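Local coordinates for protein lysine specific cysteine protease (Porphyromonas gingivalis, PDB 3KM5) that cleaves proteins after lysine as a secreted protease that may act as a virulence factor, this chain being its K2 adhesin domain, of a kind haemolytic in vitro, at residues Pro138-Ile143 and Leu166-Leu171; Ala85-Phe90 and Ala125-Ser130; Met98-Gly103 and Thr153-Phe158; Val111-Thr116 and Arg145-Pro150. One frame throughout, in Å; residues are numbered along the deposited sequence.

Contact 1: Pro138-Ile143 and Leu166-Leu171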
loop_
_atom_site.group_PDB
_atom_site.type_symbol
_atom_site.label_atom_id
_atom_site.label_comp_id
_atom_site.label_asym_id
_atom_site.label_seq_id
_atom_site.Cartn_x
_atom_site.Cartn_y
_atom_site.Cartn_z
ATOM N N PRO A 138 11.064 9.042 9.209
ATOM C CA PRO A 138 11.359 7.695 9.605
ATOM C C PRO A 138 12.501 7.124 8.804
ATOM O O PRO A 138 12.780 7.568 7.686
ATOM C CB PRO A 138 10.077 6.920 9.235
ATOM C CG PRO A 138 9.465 7.722 8.160
ATOM C CD PRO A 138 9.756 9.147 8.552
ATOM N N GLN A 139 13.151 6.129 9.399
ATOM C CA GLN A 139 14.038 5.260 8.668
ATOM C C GLN A 139 13.081 4.424 7.829
ATOM O O GLN A 139 12.245 3.714 8.389
ATOM C CB GLN A 139 14.867 4.388 9.611
ATOM N N SER A 140 13.161 4.582 6.507
ATOM C CA SER A 140 12.125 4.041 5.590
ATOM C C SER A 140 12.697 3.924 4.170
ATOM O O SER A 140 12.738 4.896 3.418
ATOM C CB SER A 140 10.884 4.959 5.635
ATOM O OG SER A 140 9.734 4.414 4.992
ATOM N N VAL A 141 13.136 2.718 3.817
ATOM C CA VAL A 141 13.785 2.423 2.523
ATOM C C VAL A 141 12.747 1.844 1.528
ATOM O O VAL A 141 11.928 1.016 1.928
ATOM C CB VAL A 141 14.913 1.379 2.735
ATOM C CG1 VAL A 141 15.540 0.939 1.423
ATOM C CG2 VAL A 141 15.983 1.909 3.704
ATOM N N TRP A 142 12.786 2.255 0.253
ATOM C CA TRP A 142 11.852 1.675 -0.767
ATOM C C TRP A 142 12.384 0.367 -1.321
ATOM O O TRP A 142 13.536 0.287 -1.753
ATOM C CB TRP A 142 11.632 2.657 -1.918
ATOM C CG TRP A 142 10.837 3.790 -1.472
ATOM C CD1 TRP A 142 11.297 4.977 -0.948
ATOM C CD2 TRP A 142 9.411 3.853 -1.400
ATOM N NE1 TRP A 142 10.234 5.780 -0.618
ATOM C CE2 TRP A 142 9.069 5.093 -0.828
ATOM C CE3 TRP A 142 8.391 2.964 -1.724
ATOM C CZ2 TRP A 142 7.757 5.482 -0.627
ATOM C CZ3 TRP A 142 7.079 3.364 -1.520
ATOM C CH2 TRP A 142 6.781 4.616 -0.994
ATOM N N ILE A 143 11.519 -0.642 -1.328
ATOM C CA ILE A 143 11.887 -2.009 -1.668
ATOM C C ILE A 143 11.100 -2.468 -2.891
ATOM O O ILE A 143 9.876 -2.355 -2.909
ATOM C CB ILE A 143 11.538 -2.921 -0.485
ATOM C CG1 ILE A 143 12.330 -2.488 0.764
ATOM C CG2 ILE A 143 11.801 -4.394 -0.819
ATOM C CD1 ILE A 143 13.783 -2.519 0.565
ATOM N N LEU A 166 2.324 -1.631 14.438
ATOM C CA LEU A 166 3.669 -1.397 13.907
ATOM C C LEU A 166 3.649 0.068 13.465
ATOM O O LEU A 166 3.612 0.973 14.314
ATOM C CB LEU A 166 4.053 -2.433 12.827
ATOM C CG LEU A 166 4.564 -3.839 13.274
ATOM C CD1 LEU A 166 5.795 -3.715 14.178
ATOM C CD2 LEU A 166 3.543 -4.687 13.972
ATOM N N ASN A 167 3.595 0.355 12.157
ATOM C CA ASN A 167 3.319 1.747 11.762
ATOM C C ASN A 167 2.522 1.857 10.464
ATOM O O ASN A 167 1.330 2.128 10.523
ATOM C CB ASN A 167 4.601 2.601 11.802
ATOM C CG ASN A 167 4.365 4.120 11.848
ATOM O OD1 ASN A 167 5.345 4.895 11.874
ATOM N ND2 ASN A 167 3.104 4.565 11.873
ATOM N N TYR A 168 3.177 1.657 9.327
ATOM C CA TYR A 168 2.506 1.869 8.029
ATOM C C TYR A 168 3.168 0.972 7.005
ATOM O O TYR A 168 4.305 0.482 7.172
ATOM C CB TYR A 168 2.560 3.341 7.541
ATOM C CG TYR A 168 3.945 3.895 7.453
ATOM C CD1 TYR A 168 4.767 3.537 6.416
ATOM C CD2 TYR A 168 4.468 4.736 8.438
ATOM C CE1 TYR A 168 6.020 3.981 6.305
ATOM C CE2 TYR A 168 5.761 5.217 8.330
ATOM C CZ TYR A 168 6.549 4.828 7.264
ATOM O OH TYR A 168 7.856 5.240 7.129
ATOM N N ILE A 169 2.405 0.738 5.928
ATOM C CA ILE A 169 2.974 0.339 4.637
ATOM C C ILE A 169 2.594 1.375 3.590
ATOM O O ILE A 169 1.441 1.820 3.509
ATOM C CB ILE A 169 2.568 -1.071 4.247
ATOM C CG1 ILE A 169 3.195 -1.456 2.915
ATOM C CG2 ILE A 169 1.059 -1.282 4.192
ATOM C CD1 ILE A 169 3.272 -2.939 2.663
ATOM N N LEU A 170 3.591 1.814 2.817
ATOM C CA LEU A 170 3.354 2.700 1.679
ATOM C C LEU A 170 3.598 1.917 0.386
ATOM O O LEU A 170 4.517 1.074 0.359
ATOM C CB LEU A 170 4.329 3.870 1.692
ATOM C CG LEU A 170 4.476 4.599 3.016
ATOM C CD1 LEU A 170 5.522 5.725 2.917
ATOM C CD2 LEU A 170 3.140 5.129 3.483
ATOM N N LEU A 171 2.885 2.265 -0.699
ATOM C CA LEU A 171 3.141 1.717 -2.025
ATOM C C LEU A 171 3.281 2.849 -3.001
ATOM O O LEU A 171 2.643 3.881 -2.847
ATOM C CB LEU A 171 2.030 0.779 -2.531
ATOM C CG LEU A 171 1.641 -0.342 -1.595
ATOM C CD1 LEU A 171 0.344 -1.015 -2.034
ATOM C CD2 LEU A 171 2.745 -1.388 -1.537
#
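Y168 rises from the first residue of strand 168-171 to meet P138 and S140, in a loop that runs over one sheet of the beta jelly-roll sandwich. Its CG stands between the backbone N and the carbonyl carbon (chi1 55°), and the ring extends from there toward the loop. Going up from CB, CE1 is the first atom to come near the loop, 4.0 Å from S140 OG. CZ next lies 4.2 Å from P138 CG, the proline and tyrosine side chains crossing at about a right angle. At the tip, OH donates a hydrogen bond to S140 OG at 3.0 Å, and that oxygen sits at the ring edge, in its plane. S140 OG in turn bonds to the backbone oxygen of V86 on strand 79-86, making the serine a relay between tyrosine and sheet. P138 belongs to a known proteolytic cleavage site, together with K137 before it. Further along the loop, W142 crosses L170 at about a right angle, with CH2 3.7 Å from L170 CB, and its CZ3 edge comes near the carbonyl carbon of L171. The closest touch of the proline is P138 CG, 3.1 Å from Y168 OH.

Contact 2: Ala85-Phe90 and Ala125-Ser130; sequences AVNDGF and ARFGLS
The F90 ring carries R126 on one face: NE sits 3.4 Å above the ring plane, over its centre, while A125 O approaches the ring edge near CE2. The guanidinium does not lie flat on the phenyl. The two planes are 69° apart, and F90 CE1 comes to the guanidinium edge, in its plane. R126 CZ is 4.2 Å from the F90 ring centroid, a cation-pi contact, and R126 CG adds a CH-pi contact over the same ring at 4.0 Å. The arginine chain, extended from CG to NE, thus crosses the ring with first a methylene and then a charged nitrogen above it. Beyond the pair, R126 forms a salt bridge through NH1 to D165 and a second cation-pi contact with W58.

The F127 ring receives N87 ND2 at its edge, 3.8 Å from CD2, and meets W43 and P138 elsewhere. N87 ND2 donates to A125 O at 3.1 Å, in the carbonyl plane and on a lone pair. At the other end of the amide, OD1 accepts from G89 N at 3.0 Å. That is an Asx turn, laid over the type I turn from N87 to F90 that follows strand 79-86.

ND2 also donates to N167 OD1, so both ends of this buried amide are engaged and its flip is fixed. The guanidinium, flanked by the D165 carboxylate and two aromatic rings, would keep its positive charge well stabilised. Its cation-pi contact and the N87-A125 bond join the turn after strand 79-86 to the 125-130 loop.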
loop_
_atom_site.group_PDB
_atom_site.type_symbol
_atom_site.label_atom_id
_atom_site.label_comp_id
_atom_site.label_asym_id
_atom_site.label_seq_id
_atom_site.Cartn_x
_atom_site.Cartn_y
_atom_site.Cartn_z
ATOM N N ALA A 85 7.382 0.762 1.187
ATOM C CA ALA A 85 8.212 1.292 2.259
ATOM C C ALA A 85 7.477 1.099 3.589
ATOM O O ALA A 85 6.278 1.183 3.663
ATOM C CB ALA A 85 8.538 2.785 2.010
ATOM N N VAL A 86 8.241 0.834 4.631
ATOM C CA VAL A 86 7.686 0.723 5.984
ATOM C C VAL A 86 8.550 1.583 6.905
ATOM O O VAL A 86 9.567 2.106 6.495
ATOM C CB VAL A 86 7.643 -0.740 6.507
ATOM C CG1 VAL A 86 6.725 -1.591 5.639
ATOM C CG2 VAL A 86 9.034 -1.366 6.540
ATOM N N ASN A 87 8.103 1.741 8.137
ATOM C CA ASN A 87 8.928 2.389 9.173
ATOM C C ASN A 87 9.897 1.335 9.671
ATOM O O ASN A 87 9.472 0.337 10.277
ATOM C CB ASN A 87 8.030 2.866 10.313
ATOM C CG ASN A 87 8.786 3.541 11.412
ATOM O OD1 ASN A 87 9.992 3.346 11.585
ATOM N ND2 ASN A 87 8.088 4.384 12.139
ATOM N N ASP A 88 11.184 1.509 9.383
ATOM C CA ASP A 88 12.131 0.432 9.655
ATOM C C ASP A 88 12.398 0.229 11.147
ATOM O O ASP A 88 13.000 -0.779 11.519
ATOM C CB ASP A 88 13.384 0.598 8.799
ATOM C CG ASP A 88 13.071 0.474 7.289
ATOM O OD1 ASP A 88 12.179 -0.329 6.912
ATOM O OD2 ASP A 88 13.693 1.180 6.473
ATOM N N GLY A 89 11.901 1.128 11.986
ATOM C CA GLY A 89 11.911 0.923 13.425
ATOM C C GLY A 89 10.818 0.012 13.925
ATOM O O GLY A 89 10.925 -0.543 15.027
ATOM N N PHE A 90 9.755 -0.130 13.130
ATOM C CA PHE A 90 8.597 -0.971 13.428
ATOM C C PHE A 90 8.109 -1.562 12.113
ATOM O O PHE A 90 7.049 -1.168 11.593
ATOM C CB PHE A 90 7.479 -0.139 14.027
ATOM C CG PHE A 90 7.879 0.648 15.246
ATOM C CD1 PHE A 90 7.758 0.072 16.505
ATOM C CD2 PHE A 90 8.338 1.967 15.140
ATOM C CE1 PHE A 90 8.126 0.782 17.643
ATOM C CE2 PHE A 90 8.696 2.683 16.274
ATOM C CZ PHE A 90 8.589 2.082 17.527
ATOM N N ALA A 125 10.605 6.813 16.555
ATOM C CA ALA A 125 9.331 7.519 16.455
ATOM C C ALA A 125 8.391 6.777 15.508
ATOM O O ALA A 125 8.855 6.053 14.619
ATOM C CB ALA A 125 9.559 8.951 15.931
ATOM N N ARG A 126 7.086 6.955 15.715
ATOM C CA ARG A 126 6.053 6.502 14.775
ATOM C C ARG A 126 5.385 7.724 14.193
ATOM O O ARG A 126 5.390 8.802 14.801
ATOM C CB ARG A 126 5.028 5.583 15.435
ATOM C CG ARG A 126 5.547 4.250 15.834
ATOM C CD ARG A 126 4.449 3.447 16.459
ATOM N NE ARG A 126 4.975 2.270 17.124
ATOM C CZ ARG A 126 4.239 1.238 17.518
ATOM N NH1 ARG A 126 2.933 1.227 17.313
ATOM N NH2 ARG A 126 4.810 0.216 18.130
ATOM N N PHE A 127 4.820 7.545 13.009
ATOM C CA PHE A 127 4.399 8.649 12.166
ATOM C C PHE A 127 2.976 8.423 11.742
ATOM O O PHE A 127 2.582 7.292 11.481
ATOM C CB PHE A 127 5.337 8.804 10.977
ATOM C CG PHE A 127 6.746 9.139 11.388
ATOM C CD1 PHE A 127 7.131 10.448 11.575
ATOM C CD2 PHE A 127 7.668 8.138 11.635
ATOM C CE1 PHE A 127 8.416 10.762 11.980
ATOM C CE2 PHE A 127 8.971 8.453 12.040
ATOM C CZ PHE A 127 9.336 9.756 12.215
ATOM N N GLY A 128 2.214 9.504 11.680
ATOM C CA GLY A 128 0.806 9.430 11.352
ATOM C C GLY A 128 0.305 10.665 10.657
ATOM O O GLY A 128 1.089 11.529 10.230
ATOM N N LEU A 129 -1.018 10.754 10.544
ATOM C CA LEU A 129 -1.661 11.912 9.934
ATOM C C LEU A 129 -1.940 13.003 10.978
ATOM O O LEU A 129 -2.285 14.121 10.598
ATOM C CB LEU A 129 -2.974 11.514 9.258
ATOM C CG LEU A 129 -2.930 10.314 8.316
ATOM C CD1 LEU A 129 -4.313 10.107 7.716
ATOM C CD2 LEU A 129 -1.847 10.479 7.237
ATOM N N SER A 130 -1.821 12.654 12.265
ATOM C CA SER A 130 -1.959 13.608 13.380
ATOM C C SER A 130 -0.685 13.775 14.221
ATOM O O SER A 130 -0.672 14.585 15.151
ATOM C CB SER A 130 -3.110 13.178 14.299
#

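Contact 3: Met98-Gly103 and Thr153-Phe158; sequences MISKTG and TKYVAF
K154 reaches T102 O with CG anti to its backbone N (chi1 178°) and the chain extended beyond, which carries NZ to within 2.9 Å of that carbonyl oxygen. S100 OG is likewise anti to its backbone N (chi1 166°), which places it to accept from T102 N at 3.0 Å, an ST turn, and to donate to G103 O at 2.6 Å. That turn ends strand 98-100, which runs antiparallel to strand 155-158 in the five-stranded sheet of the jelly roll. M98 and A157 form a hydrogen-bonded pair, as do S100 and Y155, with the non-hydrogen-bonded pair of I99 and V156 between them. Where strand 98-100 ends and strand 155-158 begins, K154 and Y155 both face S100, a classic beta bulge. Because of the bulge, two backbone N-H groups converge on S100 O, K154 N at 2.8 Å and Y155 N at 3.1 Å. Y155 presents its ring edge to T102 O, 3.5 Å from CE2, while K154 CG lies over one face, toward the rim. On the side of I99 and V156, I99 CG2 packs 3.6 Å from T153 OG1, a hydroxyl bonded to P150 O. The lysine ammonium would probably polarise the T102 carbonyl it binds.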
loop_
_atom_site.group_PDB
_atom_site.type_symbol
_atom_site.label_atom_id
_atom_site.label_comp_id
_atom_site.label_asym_id
_atom_site.label_seq_id
_atom_site.Cartn_x
_atom_site.Cartn_y
_atom_site.Cartn_z
ATOM N N MET A 98 -3.046 -9.966 -4.013
ATOM C CA MET A 98 -4.072 -10.924 -4.357
ATOM C C MET A 98 -4.617 -10.659 -5.724
ATOM O O MET A 98 -4.508 -9.563 -6.262
ATOM C CB MET A 98 -5.211 -10.820 -3.344
ATOM C CG MET A 98 -4.713 -10.790 -1.889
ATOM S SD MET A 98 -6.076 -10.794 -0.717
ATOM C CE MET A 98 -6.659 -12.466 -0.811
ATOM N N ILE A 99 -5.238 -11.686 -6.305
ATOM C CA ILE A 99 -5.918 -11.513 -7.568
ATOM C C ILE A 99 -7.350 -12.036 -7.540
ATOM O O ILE A 99 -7.665 -13.022 -6.841
ATOM C CB ILE A 99 -5.130 -12.169 -8.748
ATOM C CG1 ILE A 99 -5.176 -13.716 -8.652
ATOM C CG2 ILE A 99 -3.699 -11.589 -8.847
ATOM C CD1 ILE A 99 -6.346 -14.415 -9.449
ATOM N N SER A 100 -8.195 -11.366 -8.322
ATOM C CA SER A 100 -9.530 -11.870 -8.625
ATOM C C SER A 100 -9.649 -12.028 -10.118
ATOM O O SER A 100 -9.034 -11.278 -10.891
ATOM C CB SER A 100 -10.577 -10.868 -8.148
ATOM O OG SER A 100 -11.854 -11.181 -8.722
ATOM N N LYS A 101 -10.414 -13.038 -10.524
ATOM C CA LYS A 101 -10.690 -13.340 -11.936
ATOM C C LYS A 101 -12.121 -12.937 -12.286
ATOM O O LYS A 101 -12.560 -13.122 -13.432
ATOM C CB LYS A 101 -10.482 -14.833 -12.216
ATOM C CG LYS A 101 -9.104 -15.345 -11.884
ATOM C CD LYS A 101 -9.010 -16.852 -12.107
ATOM C CE LYS A 101 -7.595 -17.333 -11.922
ATOM N NZ LYS A 101 -7.536 -18.813 -12.068
ATOM N N THR A 102 -12.833 -12.376 -11.327
ATOM C CA THR A 102 -14.288 -12.177 -11.476
ATOM C C THR A 102 -14.712 -10.767 -11.044
ATOM O O THR A 102 -14.806 -9.891 -11.883
ATOM C CB THR A 102 -15.085 -13.265 -10.737
ATOM O OG1 THR A 102 -14.752 -13.308 -9.352
ATOM C CG2 THR A 102 -14.817 -14.643 -11.372
ATOM N N GLY A 103 -14.947 -10.586 -9.741
ATOM C CA GLY A 103 -15.424 -9.338 -9.183
ATOM C C GLY A 103 -14.492 -8.729 -8.155
ATOM O O GLY A 103 -13.287 -9.051 -8.088
ATOM N N THR A 153 -6.193 -13.176 -14.416
ATOM C CA THR A 153 -6.245 -12.069 -13.456
ATOM C C THR A 153 -6.991 -10.893 -14.083
ATOM O O THR A 153 -6.650 -10.426 -15.175
ATOM C CB THR A 153 -4.843 -11.637 -13.046
ATOM O OG1 THR A 153 -4.224 -12.673 -12.267
ATOM C CG2 THR A 153 -4.878 -10.314 -12.242
ATOM N N LYS A 154 -7.992 -10.384 -13.364
ATOM C CA LYS A 154 -8.772 -9.225 -13.766
ATOM C C LYS A 154 -8.556 -8.022 -12.830
ATOM O O LYS A 154 -8.488 -6.886 -13.267
ATOM C CB LYS A 154 -10.250 -9.608 -13.794
ATOM C CG LYS A 154 -11.222 -8.499 -14.139
ATOM C CD LYS A 154 -12.602 -9.112 -14.420
ATOM C CE LYS A 154 -13.670 -8.099 -14.711
ATOM N NZ LYS A 154 -15.003 -8.753 -14.540
ATOM N N TYR A 155 -8.481 -8.289 -11.528
ATOM C CA TYR A 155 -8.196 -7.258 -10.531
ATOM C C TYR A 155 -7.061 -7.718 -9.666
ATOM O O TYR A 155 -6.964 -8.899 -9.334
ATOM C CB TYR A 155 -9.424 -6.969 -9.653
ATOM C CG TYR A 155 -10.680 -6.550 -10.397
ATOM C CD1 TYR A 155 -10.849 -5.240 -10.846
ATOM C CD2 TYR A 155 -11.698 -7.458 -10.656
ATOM C CE1 TYR A 155 -11.993 -4.847 -11.503
ATOM C CE2 TYR A 155 -12.855 -7.066 -11.337
ATOM C CZ TYR A 155 -12.991 -5.770 -11.759
ATOM O OH TYR A 155 -14.170 -5.435 -12.416
ATOM N N VAL A 156 -6.223 -6.762 -9.289
ATOM C CA VAL A 156 -5.118 -6.989 -8.378
ATOM C C VAL A 156 -5.406 -6.174 -7.115
ATOM O O VAL A 156 -5.755 -5.001 -7.197
ATOM C CB VAL A 156 -3.794 -6.572 -9.022
ATOM C CG1 VAL A 156 -2.636 -6.638 -7.983
ATOM C CG2 VAL A 156 -3.475 -7.438 -10.246
ATOM N N ALA A 157 -5.275 -6.805 -5.961
ATOM C CA ALA A 157 -5.482 -6.140 -4.689
ATOM C C ALA A 157 -4.231 -6.208 -3.839
ATOM O O ALA A 157 -3.504 -7.203 -3.872
ATOM C CB ALA A 157 -6.635 -6.821 -3.916
ATOM N N PHE A 158 -3.989 -5.156 -3.067
ATOM C CA PHE A 158 -2.990 -5.152 -2.000
ATOM C C PHE A 158 -3.770 -5.112 -0.695
ATOM O O PHE A 158 -4.664 -4.263 -0.490
ATOM C CB PHE A 158 -2.076 -3.923 -2.125
ATOM C CG PHE A 158 -1.254 -3.931 -3.338
ATOM C CD1 PHE A 158 0.061 -4.391 -3.292
ATOM C CD2 PHE A 158 -1.748 -3.450 -4.528
ATOM C CE1 PHE A 158 0.848 -4.419 -4.431
ATOM C CE2 PHE A 158 -0.970 -3.465 -5.671
ATOM C CZ PHE A 158 0.352 -3.942 -5.622
#

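Contact 4: Val111-Thr116 and Arg145-Pro150; sequences VVFEET and RTVDLP
F113 and V147 cross at about a right angle where strand 109-115, at the border of one sheet, faces strand 143-148 of the other across the margin of the jelly-roll sandwich; the axes of strands 113-115 and 145-148 come no closer than 9.1 Å. F113 CB touches V147 CG1 at 3.9 Å, and V147 CG2 lies obliquely against the ring. The phenylalanine and V112 form a classic beta bulge facing V97 of strand 95-100, and both turn their side chains toward strand 145-148. V112 spreads its two methyls obliquely across the contact: CG2 reaches V147 CG1 and CG1 lies 3.8 Å from P150 CD. E115 and R145 reach toward each other, tip to tip, in a salt bridge. E115 runs extended beyond CG, whereas R145 bends at chi2 (-70°), which turns CD toward F113 CZ. The F113 ring and the guanidinium stand nearly perpendicular, 87° apart. R145 grips the carboxylate side-on: NH2 bonds to the syn lone pair of OE1, in the guanidinium plane, at 3.1 Å, while NE takes the other oxygen. That second oxygen, OE2, is also hydrogen-bonded to Y95 OH, the glutamate's strongest polar partner. The shorter arm is R145 NE to E115 OE2, 2.9 Å.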
loop_
_atom_site.group_PDB
_atom_site.type_symbol
_atom_site.label_atom_id
_atom_site.label_comp_id
_atom_site.label_asym_id
_atom_site.label_seq_id
_atom_site.Cartn_x
_atom_site.Cartn_y
_atom_site.Cartn_z
ATOM N N VAL A 111 -4.679 -15.081 -2.555
ATOM C CA VAL A 111 -3.316 -14.586 -2.325
ATOM C C VAL A 111 -2.389 -15.195 -3.362
ATOM O O VAL A 111 -2.440 -16.418 -3.607
ATOM C CB VAL A 111 -2.803 -14.987 -0.909
ATOM C CG1 VAL A 111 -1.371 -14.545 -0.703
ATOM C CG2 VAL A 111 -3.649 -14.393 0.191
ATOM N N VAL A 112 -1.581 -14.364 -4.015
ATOM C CA VAL A 112 -0.536 -14.836 -4.891
ATOM C C VAL A 112 0.869 -14.532 -4.347
ATOM O O VAL A 112 1.840 -15.090 -4.856
ATOM C CB VAL A 112 -0.666 -14.248 -6.332
ATOM C CG1 VAL A 112 -1.977 -14.680 -6.949
ATOM C CG2 VAL A 112 -0.541 -12.761 -6.399
ATOM N N PHE A 113 0.992 -13.626 -3.376
ATOM C CA PHE A 113 2.268 -13.286 -2.736
ATOM C C PHE A 113 1.954 -12.647 -1.401
ATOM O O PHE A 113 1.033 -11.857 -1.339
ATOM C CB PHE A 113 3.087 -12.289 -3.581
ATOM C CG PHE A 113 4.256 -11.699 -2.826
ATOM C CD1 PHE A 113 5.291 -12.516 -2.412
ATOM C CD2 PHE A 113 4.260 -10.359 -2.440
ATOM C CE1 PHE A 113 6.337 -11.999 -1.626
ATOM C CE2 PHE A 113 5.321 -9.836 -1.718
ATOM C CZ PHE A 113 6.346 -10.651 -1.316
ATOM N N GLU A 114 2.699 -12.954 -0.343
ATOM C CA GLU A 114 2.578 -12.143 0.870
ATOM C C GLU A 114 3.857 -12.238 1.681
ATOM O O GLU A 114 4.629 -13.186 1.512
ATOM C CB GLU A 114 1.315 -12.453 1.689
ATOM C CG GLU A 114 1.238 -13.809 2.267
ATOM C CD GLU A 114 -0.078 -14.097 3.034
ATOM O OE1 GLU A 114 -0.573 -15.225 2.897
ATOM O OE2 GLU A 114 -0.591 -13.235 3.793
ATOM N N GLU A 115 4.101 -11.230 2.514
ATOM C CA GLU A 115 5.305 -11.139 3.290
ATOM C C GLU A 115 5.133 -10.195 4.464
ATOM O O GLU A 115 4.169 -9.452 4.562
ATOM C CB GLU A 115 6.500 -10.697 2.446
ATOM C CG GLU A 115 6.406 -9.257 2.038
ATOM C CD GLU A 115 7.623 -8.757 1.268
ATOM O OE1 GLU A 115 8.717 -9.332 1.431
ATOM O OE2 GLU A 115 7.474 -7.841 0.444
ATOM N N THR A 116 6.070 -10.324 5.400
ATOM C CA THR A 116 6.171 -9.436 6.511
ATOM C C THR A 116 7.486 -8.685 6.323
ATOM O O THR A 116 8.561 -9.292 6.404
ATOM C CB THR A 116 6.231 -10.213 7.835
ATOM O OG1 THR A 116 5.108 -11.080 7.938
ATOM C CG2 THR A 116 6.172 -9.273 9.012
ATOM N N ARG A 145 9.463 -5.180 -5.555
ATOM C CA ARG A 145 8.906 -6.522 -5.697
ATOM C C ARG A 145 8.326 -6.713 -7.067
ATOM O O ARG A 145 7.812 -5.759 -7.617
ATOM C CB ARG A 145 7.786 -6.737 -4.662
ATOM C CG ARG A 145 8.257 -6.770 -3.216
ATOM C CD ARG A 145 9.063 -8.006 -2.900
ATOM N NE ARG A 145 9.571 -8.052 -1.525
ATOM C CZ ARG A 145 10.830 -7.832 -1.156
ATOM N NH1 ARG A 145 11.766 -7.443 -2.007
ATOM N NH2 ARG A 145 11.166 -7.947 0.119
ATOM N N THR A 146 8.414 -7.923 -7.600
ATOM C CA THR A 146 7.834 -8.297 -8.886
ATOM C C THR A 146 7.088 -9.617 -8.657
ATOM O O THR A 146 7.693 -10.619 -8.263
ATOM C CB THR A 146 8.960 -8.456 -9.945
ATOM O OG1 THR A 146 9.690 -7.244 -10.088
ATOM C CG2 THR A 146 8.390 -8.839 -11.299
ATOM N N VAL A 147 5.784 -9.594 -8.927
ATOM C CA VAL A 147 4.902 -10.694 -8.591
ATOM C C VAL A 147 4.216 -11.192 -9.856
ATOM O O VAL A 147 3.649 -10.414 -10.625
ATOM C CB VAL A 147 3.863 -10.236 -7.570
ATOM C CG1 VAL A 147 2.810 -11.323 -7.320
ATOM C CG2 VAL A 147 4.581 -9.889 -6.276
ATOM N N ASP A 148 4.299 -12.491 -10.082
ATOM C CA ASP A 148 3.684 -13.139 -11.227
ATOM C C ASP A 148 2.150 -13.143 -11.044
ATOM O O ASP A 148 1.668 -13.437 -9.962
ATOM C CB ASP A 148 4.138 -14.608 -11.332
ATOM C CG ASP A 148 5.615 -14.799 -11.576
ATOM O OD1 ASP A 148 6.333 -13.850 -11.923
ATOM O OD2 ASP A 148 6.037 -15.972 -11.447
ATOM N N LEU A 149 1.396 -12.801 -12.099
ATOM C CA LEU A 149 -0.065 -12.829 -12.036
ATOM C C LEU A 149 -0.620 -14.025 -12.818
ATOM O O LEU A 149 -0.244 -14.210 -13.980
ATOM C CB LEU A 149 -0.658 -11.530 -12.551
ATOM C CG LEU A 149 -0.147 -10.261 -11.871
ATOM C CD1 LEU A 149 -0.677 -9.026 -12.591
ATOM C CD2 LEU A 149 -0.559 -10.246 -10.438
ATOM N N PRO A 150 -1.441 -14.861 -12.169
ATOM C CA PRO A 150 -2.018 -16.033 -12.847
ATOM C C PRO A 150 -2.833 -15.633 -14.048
ATOM O O PRO A 150 -3.390 -14.536 -14.110
ATOM C CB PRO A 150 -2.929 -16.646 -11.788
ATOM C CG PRO A 150 -2.452 -16.113 -10.480
ATOM C CD PRO A 150 -1.812 -14.804 -10.751
#

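In the fold
All four contacts lie in one adhesin jelly roll built of two antiparallel sheets. Contacts 1 and 2 sit at one end, with centres about 7 Å apart, and reach the six-stranded sheet through adjacent strands 168-177 and 79-86. Contact 3 pairs two strands of the five-stranded sheet, its centre about 24 Å from that of contact 1 and on the opposite side of the chain's centre. Contact 4, its centre about 12 Å from that of contact 3, spans the sheets from strand 109-115 to strand 143-148. Along the chain contact 2 closes before contact 1 opens, contact 4 falls wholly between the two segments of contact 3, and the other pairs alternate, so sequence-distant strands and loops are interlocked into one compact domain.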